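Local coordinates for protein NAD nucleotidase (Haemophilus influenzae, PDB 3ZTV) that degrades NAD to adenosine and nicotinamide riboside in the periplasm, acting as a zinc-dependent 5'-nucleotidase that also has NAD(P) pyrophosphatase activity, at residues Y396-V402 / E491-K495; I195-I199 / D218-V223; E179-Q184 / E211-N217. All coordinates share one frame; numbering follows the deposited sequence.

Contact 1: Y396-V402 / E491-K495; sequences YNELKTV and EVLNK
K495 runs its aliphatic chain past the hydroxyl end of Y396 and delivers its ammonium to the carbonyls of the loop beyond. The side chain is extended beyond CG (chi4 -174°), and this lets NZ reach V402 O at 2.7 Å. That bond lies in the carbonyl plane, on a lone pair. A second, weak bond joins NZ to K400 O at 3.0 Å. On the way CE passes 3.5 Å from Y396 OH, the two side chains meeting nearly head-on. The ring has CG anti to the backbone N (chi1 179°), which turns one face to the ammonium: NZ sits over that face, 4.6 Å from the ring centroid and 24° off the normal, a cation-pi contact. Y396 ends helix 386-396 of the C-terminal nucleotidase domain, and L399-V402 forms a type I beta turn leading into strand 404-408. The lysine, just past strand 487-493, thus gathers main-chain oxygens of the turn, whose partial negative charge would favour the ammonium. K495 NZ also donates to a water oxygen 2.7 Å away. The same water donates to both Y396 O and L399 O, tying the helix end to the turn. Another water, in the plane of the Y396 ring at its edge, lies within 2.7 Å of Y396 OH and of L493 O. K400 points its own amine away, to the carbonyls of V165 and N166.

Contact 2: I195-I199 / D218-V223; sequences INKII and DIDVIV
I199 and V221 form a parallel beta bridge, their CA atoms 5.0 Å apart, in the beta-alpha-beta crossover made by strand 198-203, helix 206-215 and strand 221-224 of the calcineurin-like domain. Their side chains lie side by side on one face of the sheet, and I199 spans the two valines V221 and V223. It is bent at chi2 (-61°), which turns CD1 toward V221 and brings it to 3.8 Å from V221 CB, while its other branch, CG2, meets V223 CG2 at 4.1 Å. I222 points from the opposite face, where I212 and A213 of helix 206-215 receive it. Ahead of the bridge the fit is of another kind. The CB, CG1 and CD1 atoms of I198 curve round the carbonyl oxygen of D218, with CD1 at 3.3 Å from D218 O, so a polar atom occupies the hollow of an isoleucine. A water lies between the two segments here, near both D218 O and N196 O; its contact with N196 O is weak, and how it shares its protons is not settled. I198 CG2 meets I219 CG1 more loosely, and I219 itself leans on A183 and A187 of helix 179-191. D220 takes both the N-H and the C=O of I198, which point to the same side of the strand. D220 N donates to I198 O at 2.9 Å, in the carbonyl plane. In return the carboxylate, held beside its own backbone N, accepts from I198 N: OD2 uses its anti lone pair, and the N-H...O angle is 160°.

Contact 3: E179-Q184 / E211-N217; sequences EIATAQ and EIAQKVN
The E211 carboxylate carries the I180 CD1 methyl over one face: CD1 is 3.4 Å from E211 CD and nearly as close to both oxygens, which places it almost on the normal to the group. Two lysines of the same helix hold the oxygens, K215 NZ meeting E211 OE2 at 2.8 Å on its anti lone pair and K208 making a salt bridge with OE1. The Q184 amide likewise has V216 CG1 above a face, 3.7 Å from Q184 CD, while the main chain of N217 approaches its far end. Q184 gets there by a bend at chi2 (61°) that folds the amide over V216. Between these flat groups the packing is aliphatic. I180 and I212 lie alongside one another, running in contrary senses, with their CG1 atoms 3.9 Å apart; I180 CG2 touches V216 CG2 at 3.9 Å. A183 CB meets I212 CG2 at 4.2 Å. The axes of the two short segments come to 10.2 Å and cross at -51°. V216 is where helix 206-215 gives way to extended chain. I212 also reaches L158 of strand 151-159, and the two helices form part of the helical layer on one face of the mixed sheet, over its parallel strands, in the alpha/beta calcineurin-like phosphoesterase domain.

In the fold
From the N terminus, helix 179-191 opens contact 3, and residues 195-199, running into strand 198-203, open contact 2 before contact 3 is closed by residues 211-217. Contact 2 closes at once with 218-223, so the two loops cross instead of nesting. Their centres lie 11 Å apart and they touch directly: contact 2 joins adjacent strands, contact 3 the helices laid on them. Contact 1 follows in series, in the C-terminal nucleotidase domain, where 88 residues separate its segments and its closure brings the end of strand 487-493 to the loop after helix 386-396. Its nearest atoms are about 15 Å from contact 3 and about 23 Å from contact 2.

Contact 1: Y396-V402 / E491-K495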
ATOM      1  N   TYR A 396      -9.098 -16.896  24.800  1.00 10.87           N
ATOM      2  CA  TYR A 396      -7.773 -16.291  24.696  1.00 11.15           C
ATOM      3  C   TYR A 396      -6.931 -17.019  23.654  1.00 13.05           C
ATOM      4  O   TYR A 396      -6.142 -16.408  22.932  1.00 13.32           O
ATOM      5  CB  TYR A 396      -7.110 -16.334  26.071  1.00 12.46           C
ATOM      6  CG  TYR A 396      -5.711 -15.770  26.159  1.00 12.60           C
ATOM      7  CD1 TYR A 396      -5.493 -14.414  26.379  1.00 12.64           C
ATOM      8  CD2 TYR A 396      -4.607 -16.601  26.061  1.00 17.04           C
ATOM      9  CE1 TYR A 396      -4.205 -13.902  26.483  1.00 13.32           C
ATOM     10  CE2 TYR A 396      -3.326 -16.104  26.167  1.00 18.64           C
ATOM     11  CZ  TYR A 396      -3.134 -14.757  26.382  1.00 15.52           C
ATOM     12  OH  TYR A 396      -1.847 -14.273  26.482  1.00 17.74           O
ATOM     13  N   ASN A 397      -7.128 -18.327  23.555  1.00 12.57           N
ATOM     14  CA  ASN A 397      -6.387 -19.166  22.622  1.00 14.85           C
ATOM     15  C   ASN A 397      -6.720 -18.938  21.142  1.00 14.93           C
ATOM     16  O   ASN A 397      -5.952 -19.331  20.271  1.00 17.27           O
ATOM     17  CB  ASN A 397      -6.605 -20.637  22.983  1.00 15.80           C
ATOM     18  CG  ASN A 397      -5.948 -21.588  22.004  1.00 22.27           C
ATOM     19  OD1 ASN A 397      -4.726 -21.734  21.990  1.00 22.00           O
ATOM     20  ND2 ASN A 397      -6.760 -22.260  21.190  1.00 22.37           N
ATOM     21  N   GLU A 398      -7.851 -18.300  20.855  1.00 15.51           N
ATOM     22  CA  GLU A 398      -8.290 -18.123  19.468  1.00 14.80           C
ATOM     23  C   GLU A 398      -7.405 -17.205  18.627  1.00 15.57           C
ATOM     24  O   GLU A 398      -7.066 -17.543  17.491  1.00 18.76           O
ATOM     25  CB  GLU A 398      -9.727 -17.601  19.417  1.00 13.92           C
ATOM     26  CG  GLU A 398     -10.794 -18.650  19.683  1.00 13.34           C
ATOM     27  CD  GLU A 398     -11.063 -19.546  18.488  1.00 15.10           C
ATOM     28  OE1 GLU A 398     -10.286 -19.518  17.510  1.00 15.39           O
ATOM     29  OE2 GLU A 398     -12.071 -20.280  18.528  1.00 14.10           O
ATOM     30  N   LEU A 399      -7.048 -16.047  19.179  1.00 13.22           N
ATOM     31  CA  LEU A 399      -6.382 -14.989  18.418  1.00 14.29           C
ATOM     32  C   LEU A 399      -4.986 -14.706  18.953  1.00 14.13           C
ATOM     33  O   LEU A 399      -4.822 -14.378  20.125  1.00 14.47           O
ATOM     34  CB  LEU A 399      -7.201 -13.697  18.470  1.00 13.51           C
ATOM     35  CG  LEU A 399      -8.662 -13.774  18.020  1.00 17.25           C
ATOM     36  CD1 LEU A 399      -9.331 -12.417  18.134  1.00 19.20           C
ATOM     37  CD2 LEU A 399      -8.758 -14.296  16.597  1.00 17.14           C
ATOM     38  N   LYS A 400      -3.984 -14.802  18.091  1.00 15.24           N
ATOM     39  CA  LYS A 400      -2.608 -14.537  18.523  1.00 15.90           C
ATOM     40  C   LYS A 400      -2.416 -13.095  18.995  1.00 16.58           C
ATOM     41  O   LYS A 400      -1.485 -12.794  19.744  1.00 19.14           O
ATOM     42  CB  LYS A 400      -1.611 -14.868  17.409  1.00 16.29           C
ATOM     43  CG  LYS A 400      -1.832 -14.109  16.106  1.00 16.03           C
ATOM     44  CD  LYS A 400      -0.824 -14.547  15.049  1.00 17.63           C
ATOM     45  CE  LYS A 400      -1.180 -14.004  13.675  1.00 17.22           C
ATOM     46  NZ  LYS A 400      -2.467 -14.572  13.164  1.00 13.00           N
ATOM     47  N   THR A 401      -3.315 -12.216  18.567  1.00 15.77           N
ATOM     48  CA  THR A 401      -3.222 -10.788  18.830  1.00 16.97           C
ATOM     49  C   THR A 401      -3.814 -10.360  20.175  1.00 14.39           C
ATOM     50  O   THR A 401      -3.498  -9.292  20.687  1.00 14.45           O
ATOM     51  CB  THR A 401      -3.959 -10.010  17.733  1.00 14.84           C
ATOM     52  OG1 THR A 401      -5.278 -10.555  17.583  1.00 16.49           O
ATOM     53  CG2 THR A 401      -3.213 -10.123  16.406  1.00 17.55           C
ATOM     54  N   VAL A 402      -4.687 -11.184  20.740  1.00 13.06           N
ATOM     55  CA  VAL A 402      -5.435 -10.786  21.930  1.00 11.68           C
ATOM     56  C   VAL A 402      -4.585 -10.752  23.205  1.00 11.65           C
ATOM     57  O   VAL A 402      -3.827 -11.681  23.485  1.00 12.85           O
ATOM     58  CB  VAL A 402      -6.681 -11.683  22.121  1.00 12.05           C
ATOM     59  CG1 VAL A 402      -7.311 -11.467  23.490  1.00 17.21           C
ATOM     60  CG2 VAL A 402      -7.691 -11.408  21.017  1.00 16.67           C
ATOM     61  N   GLU A 491      -3.402  -7.177  36.909  1.00 11.28           N
ATOM     62  CA  GLU A 491      -2.225  -7.531  36.132  1.00 12.45           C
ATOM     63  C   GLU A 491      -2.629  -8.122  34.792  1.00 12.83           C
ATOM     64  O   GLU A 491      -3.667  -8.786  34.673  1.00 11.07           O
ATOM     65  CB  GLU A 491      -1.368  -8.547  36.883  1.00 13.27           C
ATOM     66  CG  GLU A 491      -0.854  -8.081  38.234  1.00 14.92           C
ATOM     67  CD  GLU A 491      -0.339  -9.238  39.056  1.00 16.44           C
ATOM     68  OE1 GLU A 491       0.859  -9.565  38.922  1.00 16.73           O
ATOM     69  OE2 GLU A 491      -1.138  -9.835  39.809  1.00 17.36           O
ATOM     70  N   VAL A 492      -1.790  -7.880  33.790  1.00 12.63           N
ATOM     71  CA  VAL A 492      -1.961  -8.464  32.467  1.00 13.34           C
ATOM     72  C   VAL A 492      -0.702  -9.237  32.072  1.00 13.35           C
ATOM     73  O   VAL A 492       0.421  -8.774  32.301  1.00 14.32           O
ATOM     74  CB  VAL A 492      -2.267  -7.382  31.421  1.00 14.02           C
ATOM     75  CG1 VAL A 492      -2.296  -7.978  30.013  1.00 15.36           C
ATOM     76  CG2 VAL A 492      -3.581  -6.687  31.750  1.00 13.74           C
ATOM     77  N   LEU A 493      -0.890 -10.419  31.497  1.00 13.08           N
ATOM     78  CA  LEU A 493       0.214 -11.269  31.068  1.00 15.54           C
ATOM     79  C   LEU A 493       0.900 -10.701  29.826  1.00 16.95           C
ATOM     80  O   LEU A 493       0.263 -10.481  28.792  1.00 16.81           O
ATOM     81  CB  LEU A 493      -0.299 -12.685  30.791  1.00 15.40           C
ATOM     82  CG  LEU A 493       0.709 -13.763  30.390  1.00 18.37           C
ATOM     83  CD1 LEU A 493       1.851 -13.844  31.393  1.00 20.99           C
ATOM     84  CD2 LEU A 493       0.021 -15.114  30.247  1.00 22.45           C
ATOM     85  N   ASN A 494       2.201 -10.444  29.934  1.00 19.90           N
ATOM     86  CA  ASN A 494       2.983 -10.023  28.779  1.00 23.91           C
ATOM     87  C   ASN A 494       3.112 -11.186  27.805  1.00 25.66           C
ATOM     88  O   ASN A 494       3.737 -12.198  28.115  1.00 24.43           O
ATOM     89  CB  ASN A 494       4.364  -9.524  29.210  1.00 22.21           C
ATOM     90  CG  ASN A 494       5.155  -8.920  28.061  1.00 26.92           C
ATOM     91  OD1 ASN A 494       5.193  -9.469  26.959  1.00 27.08           O
ATOM     92  ND2 ASN A 494       5.785  -7.779  28.315  1.00 25.86           N
ATOM     93  N   LYS A 495       2.510 -11.041  26.630  1.00 24.63           N
ATOM     94  CA  LYS A 495       2.423 -12.145  25.682  1.00 26.87           C
ATOM     95  C   LYS A 495       3.768 -12.463  25.030  1.00 28.46           C
ATOM     96  O   LYS A 495       4.237 -13.602  25.081  1.00 30.69           O
ATOM     97  CB  LYS A 495       1.362 -11.855  24.619  1.00 27.14           C
ATOM     98  CG  LYS A 495       0.696 -13.102  24.077  1.00 26.90           C
ATOM     99  CD  LYS A 495      -0.652 -12.783  23.458  1.00 25.12           C
ATOM    100  CE  LYS A 495      -1.373 -14.060  23.071  1.00 23.97           C
ATOM    101  NZ  LYS A 495      -2.632 -13.788  22.332  1.00 19.27           N
TER
HETATM  102  O   HOH W   1      -1.547 -11.710  27.138  1.00 13.90           O
HETATM  103  O   HOH W   2      -3.480 -16.355  22.015  1.00 21.19           O

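Contact 2: I195-I199 / D218-V223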
ATOM      1  N   ILE A 195     -11.402  -5.117 -22.565  1.00 11.50           N
ATOM      2  CA  ILE A 195     -12.396  -5.475 -21.556  1.00 10.82           C
ATOM      3  C   ILE A 195     -12.911  -4.221 -20.877  1.00 10.35           C
ATOM      4  O   ILE A 195     -12.136  -3.430 -20.342  1.00 12.81           O
ATOM      5  CB  ILE A 195     -11.794  -6.413 -20.511  1.00 10.93           C
ATOM      6  CG1 ILE A 195     -11.394  -7.719 -21.186  1.00 13.26           C
ATOM      7  CG2 ILE A 195     -12.777  -6.644 -19.369  1.00 12.89           C
ATOM      8  CD1 ILE A 195     -10.615  -8.656 -20.313  1.00 14.94           C
ATOM      9  N   ASN A 196     -14.227  -4.029 -20.910  1.00  9.22           N
ATOM     10  CA  ASN A 196     -14.834  -2.877 -20.262  1.00  8.39           C
ATOM     11  C   ASN A 196     -15.966  -3.280 -19.320  1.00  7.78           C
ATOM     12  O   ASN A 196     -16.745  -2.436 -18.890  1.00  8.20           O
ATOM     13  CB  ASN A 196     -15.312  -1.846 -21.300  1.00 10.42           C
ATOM     14  CG  ASN A 196     -16.358  -2.405 -22.256  1.00 11.38           C
ATOM     15  OD1 ASN A 196     -17.088  -3.343 -21.934  1.00 11.87           O
ATOM     16  ND2 ASN A 196     -16.442  -1.817 -23.447  1.00 13.72           N
ATOM     17  N   LYS A 197     -16.022  -4.570 -18.990  1.00  6.89           N
ATOM     18  CA  LYS A 197     -17.008  -5.110 -18.067  1.00  6.86           C
ATOM     19  C   LYS A 197     -16.238  -5.945 -17.054  1.00  5.93           C
ATOM     20  O   LYS A 197     -15.624  -6.966 -17.405  1.00  7.31           O
ATOM     21  CB  LYS A 197     -18.020  -5.960 -18.826  1.00  7.96           C
ATOM     22  CG  LYS A 197     -18.850  -5.142 -19.806  1.00  9.27           C
ATOM     23  CD  LYS A 197     -19.746  -6.033 -20.653  1.00 10.61           C
ATOM     24  CE  LYS A 197     -18.990  -6.686 -21.788  1.00 11.64           C
ATOM     25  NZ  LYS A 197     -18.609  -5.673 -22.812  1.00 11.95           N
ATOM     26  N   ILE A 198     -16.257  -5.495 -15.797  1.00  5.70           N
ATOM     27  CA  ILE A 198     -15.429  -6.094 -14.749  1.00  6.35           C
ATOM     28  C   ILE A 198     -16.228  -6.270 -13.460  1.00  6.24           C
ATOM     29  O   ILE A 198     -16.855  -5.319 -12.958  1.00  6.80           O
ATOM     30  CB  ILE A 198     -14.157  -5.254 -14.485  1.00  7.06           C
ATOM     31  CG1 ILE A 198     -13.341  -5.127 -15.781  1.00  7.86           C
ATOM     32  CG2 ILE A 198     -13.314  -5.881 -13.386  1.00  8.51           C
ATOM     33  CD1 ILE A 198     -12.022  -4.358 -15.646  1.00  9.85           C
ATOM     34  N   ILE A 199     -16.197  -7.502 -12.948  1.00  5.60           N
ATOM     35  CA  ILE A 199     -16.856  -7.874 -11.707  1.00  7.17           C
ATOM     36  C   ILE A 199     -15.781  -8.151 -10.664  1.00  6.87           C
ATOM     37  O   ILE A 199     -14.799  -8.845 -10.949  1.00  6.70           O
ATOM     38  CB  ILE A 199     -17.656  -9.185 -11.877  1.00  6.60           C
ATOM     39  CG1 ILE A 199     -18.601  -9.105 -13.076  1.00 10.84           C
ATOM     40  CG2 ILE A 199     -18.393  -9.553 -10.579  1.00  7.08           C
ATOM     41  CD1 ILE A 199     -19.616  -8.027 -12.978  1.00 12.17           C
ATOM     42  N   ASP A 218     -13.153   1.551 -13.276  1.00  6.89           N
ATOM     43  CA  ASP A 218     -13.222   0.433 -14.213  1.00  6.78           C
ATOM     44  C   ASP A 218     -13.829  -0.857 -13.646  1.00  6.10           C
ATOM     45  O   ASP A 218     -13.827  -1.890 -14.317  1.00  7.74           O
ATOM     46  CB  ASP A 218     -11.848   0.180 -14.849  1.00 10.01           C
ATOM     47  CG  ASP A 218     -11.295   1.412 -15.541  1.00 16.31           C
ATOM     48  OD1 ASP A 218     -12.032   2.040 -16.330  1.00 20.31           O
ATOM     49  OD2 ASP A 218     -10.133   1.757 -15.266  1.00 22.18           O
ATOM     50  N   ILE A 219     -14.365  -0.777 -12.431  1.00  5.49           N
ATOM     51  CA  ILE A 219     -15.045  -1.935 -11.823  1.00  5.97           C
ATOM     52  C   ILE A 219     -16.549  -1.655 -11.731  1.00  5.61           C
ATOM     53  O   ILE A 219     -16.963  -0.636 -11.175  1.00  6.83           O
ATOM     54  CB  ILE A 219     -14.454  -2.277 -10.433  1.00  5.50           C
ATOM     55  CG1 ILE A 219     -12.958  -2.602 -10.557  1.00  6.07           C
ATOM     56  CG2 ILE A 219     -15.235  -3.417  -9.759  1.00  5.76           C
ATOM     57  CD1 ILE A 219     -12.291  -2.908  -9.221  1.00  6.77           C
ATOM     58  N   ASP A 220     -17.345  -2.555 -12.296  1.00  5.19           N
ATOM     59  CA  ASP A 220     -18.785  -2.333 -12.458  1.00  5.10           C
ATOM     60  C   ASP A 220     -19.671  -2.854 -11.330  1.00  4.81           C
ATOM     61  O   ASP A 220     -20.647  -2.196 -10.952  1.00  5.06           O
ATOM     62  CB  ASP A 220     -19.230  -2.936 -13.786  1.00  6.04           C
ATOM     63  CG  ASP A 220     -18.513  -2.296 -14.965  1.00  6.77           C
ATOM     64  OD1 ASP A 220     -18.658  -1.075 -15.159  1.00  6.80           O
ATOM     65  OD2 ASP A 220     -17.778  -2.974 -15.716  1.00  6.71           O
ATOM     66  N   VAL A 221     -19.343  -4.036 -10.809  1.00  5.32           N
ATOM     67  CA  VAL A 221     -20.146  -4.677  -9.758  1.00  5.53           C
ATOM     68  C   VAL A 221     -19.199  -5.284  -8.726  1.00  4.50           C
ATOM     69  O   VAL A 221     -18.218  -5.953  -9.094  1.00  6.18           O
ATOM     70  CB  VAL A 221     -21.087  -5.788 -10.321  1.00  6.28           C
ATOM     71  CG1 VAL A 221     -21.974  -6.380  -9.223  1.00  8.36           C
ATOM     72  CG2 VAL A 221     -21.969  -5.227 -11.435  1.00  6.79           C
ATOM     73  N   ILE A 222     -19.480  -5.041  -7.450  1.00  4.23           N
ATOM     74  CA  ILE A 222     -18.689  -5.644  -6.374  1.00  4.56           C
ATOM     75  C   ILE A 222     -19.575  -6.537  -5.503  1.00  4.77           C
ATOM     76  O   ILE A 222     -20.381  -6.061  -4.689  1.00  4.99           O
ATOM     77  CB  ILE A 222     -17.974  -4.584  -5.508  1.00  4.53           C
ATOM     78  CG1 ILE A 222     -17.209  -3.575  -6.384  1.00  5.18           C
ATOM     79  CG2 ILE A 222     -17.065  -5.264  -4.488  1.00  5.19           C
ATOM     80  CD1 ILE A 222     -16.562  -2.436  -5.619  1.00  6.21           C
ATOM     81  N   VAL A 223     -19.405  -7.841  -5.677  1.00  4.22           N
ATOM     82  CA  VAL A 223     -20.170  -8.871  -4.986  1.00  4.55           C
ATOM     83  C   VAL A 223     -19.426  -9.155  -3.690  1.00  4.20           C
ATOM     84  O   VAL A 223     -18.250  -9.541  -3.721  1.00  5.44           O
ATOM     85  CB  VAL A 223     -20.263 -10.150  -5.859  1.00  4.02           C
ATOM     86  CG1 VAL A 223     -21.092 -11.242  -5.165  1.00  6.34           C
ATOM     87  CG2 VAL A 223     -20.834  -9.814  -7.248  1.00  6.76           C
TER
HETATM   88  O   HOH W   3     -14.941  -1.405 -16.839  1.00 10.03           O

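Contact 3: E179-Q184 / E211-N217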
ATOM      1  N   GLU A 179      -6.037  -4.106  -0.576  1.00  4.97           N
ATOM      2  CA  GLU A 179      -7.289  -4.301  -1.307  1.00  5.06           C
ATOM      3  C   GLU A 179      -7.519  -3.254  -2.404  1.00  5.15           C
ATOM      4  O   GLU A 179      -7.802  -3.608  -3.548  1.00  5.74           O
ATOM      5  CB  GLU A 179      -8.494  -4.296  -0.347  1.00  5.23           C
ATOM      6  CG  GLU A 179      -8.495  -5.393   0.746  1.00  5.91           C
ATOM      7  CD  GLU A 179      -7.897  -4.941   2.081  1.00  6.49           C
ATOM      8  OE1 GLU A 179      -7.046  -4.006   2.084  1.00  7.58           O
ATOM      9  OE2 GLU A 179      -8.283  -5.525   3.132  1.00  6.65           O
ATOM     10  N   ILE A 180      -7.431  -1.970  -2.049  1.00  5.23           N
ATOM     11  CA  ILE A 180      -7.657  -0.896  -3.023  1.00  6.12           C
ATOM     12  C   ILE A 180      -6.622  -0.928  -4.148  1.00  6.78           C
ATOM     13  O   ILE A 180      -6.982  -0.884  -5.331  1.00  5.65           O
ATOM     14  CB  ILE A 180      -7.673   0.491  -2.335  1.00  7.17           C
ATOM     15  CG1 ILE A 180      -8.922   0.608  -1.453  1.00  9.45           C
ATOM     16  CG2 ILE A 180      -7.596   1.623  -3.364  1.00  8.90           C
ATOM     17  CD1 ILE A 180      -8.952   1.830  -0.561  1.00 13.33           C
ATOM     18  N   ALA A 181      -5.340  -1.008  -3.803  1.00  5.94           N
ATOM     19  CA  ALA A 181      -4.319  -1.030  -4.845  1.00  5.98           C
ATOM     20  C   ALA A 181      -4.490  -2.224  -5.771  1.00  5.20           C
ATOM     21  O   ALA A 181      -4.406  -2.107  -6.990  1.00  6.05           O
ATOM     22  CB  ALA A 181      -2.915  -1.009  -4.252  1.00  8.40           C
ATOM     23  N   THR A 182      -4.727  -3.396  -5.203  1.00  4.67           N
ATOM     24  CA  THR A 182      -4.878  -4.578  -6.041  1.00  5.61           C
ATOM     25  C   THR A 182      -6.066  -4.438  -6.990  1.00  5.26           C
ATOM     26  O   THR A 182      -5.971  -4.774  -8.174  1.00  5.06           O
ATOM     27  CB  THR A 182      -5.000  -5.884  -5.210  1.00  4.73           C
ATOM     28  OG1 THR A 182      -3.816  -6.059  -4.415  1.00  6.09           O
ATOM     29  CG2 THR A 182      -5.216  -7.089  -6.131  1.00  5.28           C
ATOM     30  N   ALA A 183      -7.197  -3.988  -6.457  1.00  4.94           N
ATOM     31  CA  ALA A 183      -8.380  -3.789  -7.292  1.00  4.30           C
ATOM     32  C   ALA A 183      -8.094  -2.852  -8.467  1.00  3.75           C
ATOM     33  O   ALA A 183      -8.435  -3.161  -9.607  1.00  4.89           O
ATOM     34  CB  ALA A 183      -9.564  -3.288  -6.461  1.00  6.06           C
ATOM     35  N   GLN A 184      -7.436  -1.734  -8.211  1.00  5.21           N
ATOM     36  CA  GLN A 184      -7.194  -0.789  -9.303  1.00  4.42           C
ATOM     37  C   GLN A 184      -6.179  -1.298 -10.300  1.00  5.17           C
ATOM     38  O   GLN A 184      -6.372  -1.162 -11.504  1.00  5.80           O
ATOM     39  CB  GLN A 184      -6.746   0.581  -8.801  1.00  5.71           C
ATOM     40  CG  GLN A 184      -6.581   1.629  -9.924  1.00  5.89           C
ATOM     41  CD  GLN A 184      -7.886   1.894 -10.678  1.00  6.20           C
ATOM     42  OE1 GLN A 184      -8.262   1.157 -11.596  1.00  9.60           O
ATOM     43  NE2 GLN A 184      -8.584   2.937 -10.278  1.00  5.00           N
ATOM     44  N   GLU A 211     -15.658   1.733  -0.233  1.00  7.15           N
ATOM     45  CA  GLU A 211     -14.507   2.579  -0.512  1.00  6.88           C
ATOM     46  C   GLU A 211     -13.938   2.318  -1.914  1.00  5.62           C
ATOM     47  O   GLU A 211     -13.631   3.261  -2.658  1.00  7.13           O
ATOM     48  CB  GLU A 211     -13.426   2.378   0.556  1.00  9.05           C
ATOM     49  CG  GLU A 211     -12.296   3.391   0.517  1.00 12.19           C
ATOM     50  CD  GLU A 211     -11.223   3.129   1.560  1.00 14.08           C
ATOM     51  OE1 GLU A 211     -11.223   2.039   2.171  1.00 14.10           O
ATOM     52  OE2 GLU A 211     -10.370   4.018   1.763  1.00 20.47           O
ATOM     53  N   ILE A 212     -13.784   1.048  -2.282  1.00  6.16           N
ATOM     54  CA  ILE A 212     -13.305   0.703  -3.610  1.00  5.63           C
ATOM     55  C   ILE A 212     -14.216   1.289  -4.697  1.00  5.04           C
ATOM     56  O   ILE A 212     -13.732   1.871  -5.688  1.00  6.41           O
ATOM     57  CB  ILE A 212     -13.157  -0.833  -3.762  1.00  5.26           C
ATOM     58  CG1 ILE A 212     -12.010  -1.350  -2.886  1.00  5.63           C
ATOM     59  CG2 ILE A 212     -12.947  -1.225  -5.211  1.00  6.05           C
ATOM     60  CD1 ILE A 212     -11.921  -2.878  -2.793  1.00  7.03           C
ATOM     61  N   ALA A 213     -15.529   1.156  -4.506  1.00  5.07           N
ATOM     62  CA  ALA A 213     -16.489   1.680  -5.479  1.00  5.25           C
ATOM     63  C   ALA A 213     -16.281   3.171  -5.732  1.00  6.25           C
ATOM     64  O   ALA A 213     -16.423   3.641  -6.860  1.00  7.85           O
ATOM     65  CB  ALA A 213     -17.910   1.417  -5.020  1.00  6.56           C
ATOM     66  N   GLN A 214     -15.913   3.910  -4.686  1.00  5.37           N
ATOM     67  CA  GLN A 214     -15.792   5.367  -4.789  1.00  6.89           C
ATOM     68  C   GLN A 214     -14.397   5.847  -5.161  1.00  7.15           C
ATOM     69  O   GLN A 214     -14.232   6.997  -5.587  1.00  8.22           O
ATOM     70  CB  GLN A 214     -16.238   6.019  -3.486  1.00  8.75           C
ATOM     71  CG  GLN A 214     -17.712   5.808  -3.192  1.00  9.77           C
ATOM     72  CD  GLN A 214     -18.105   6.334  -1.834  1.00 14.34           C
ATOM     73  OE1 GLN A 214     -17.896   5.670  -0.820  1.00 17.84           O
ATOM     74  NE2 GLN A 214     -18.674   7.532  -1.802  1.00 14.73           N
ATOM     75  N   LYS A 215     -13.401   4.978  -5.019  1.00  6.52           N
ATOM     76  CA  LYS A 215     -12.002   5.373  -5.201  1.00  6.62           C
ATOM     77  C   LYS A 215     -11.296   4.706  -6.368  1.00  6.03           C
ATOM     78  O   LYS A 215     -10.201   5.114  -6.744  1.00  8.10           O
ATOM     79  CB  LYS A 215     -11.201   5.124  -3.921  1.00  9.59           C
ATOM     80  CG  LYS A 215     -11.602   6.014  -2.763  1.00 11.83           C
ATOM     81  CD  LYS A 215     -10.683   5.850  -1.564  1.00 16.40           C
ATOM     82  CE  LYS A 215     -11.049   6.835  -0.462  1.00 18.72           C
ATOM     83  NZ  LYS A 215     -10.213   6.648   0.759  1.00 23.46           N
ATOM     84  N   VAL A 216     -11.905   3.672  -6.938  1.00  6.78           N
ATOM     85  CA  VAL A 216     -11.265   2.862  -7.965  1.00  5.77           C
ATOM     86  C   VAL A 216     -12.113   2.883  -9.235  1.00  5.94           C
ATOM     87  O   VAL A 216     -13.337   2.759  -9.165  1.00  6.27           O
ATOM     88  CB  VAL A 216     -11.083   1.398  -7.468  1.00  6.36           C
ATOM     89  CG1 VAL A 216     -10.624   0.479  -8.585  1.00  6.00           C
ATOM     90  CG2 VAL A 216     -10.119   1.344  -6.279  1.00  7.54           C
ATOM     91  N   ASN A 217     -11.454   3.047 -10.379  1.00  5.95           N
ATOM     92  CA  ASN A 217     -12.133   3.053 -11.674  1.00  6.64           C
ATOM     93  C   ASN A 217     -12.215   1.679 -12.341  1.00  5.96           C
ATOM     94  O   ASN A 217     -11.455   0.757 -12.015  1.00  7.36           O
ATOM     95  CB  ASN A 217     -11.447   4.037 -12.642  1.00  5.99           C
ATOM     96  CG  ASN A 217     -11.484   5.467 -12.150  1.00  7.99           C
ATOM     97  OD1 ASN A 217     -10.463   6.174 -12.147  1.00 11.26           O
ATOM     98  ND2 ASN A 217     -12.652   5.899 -11.720  1.00  6.32           N
TER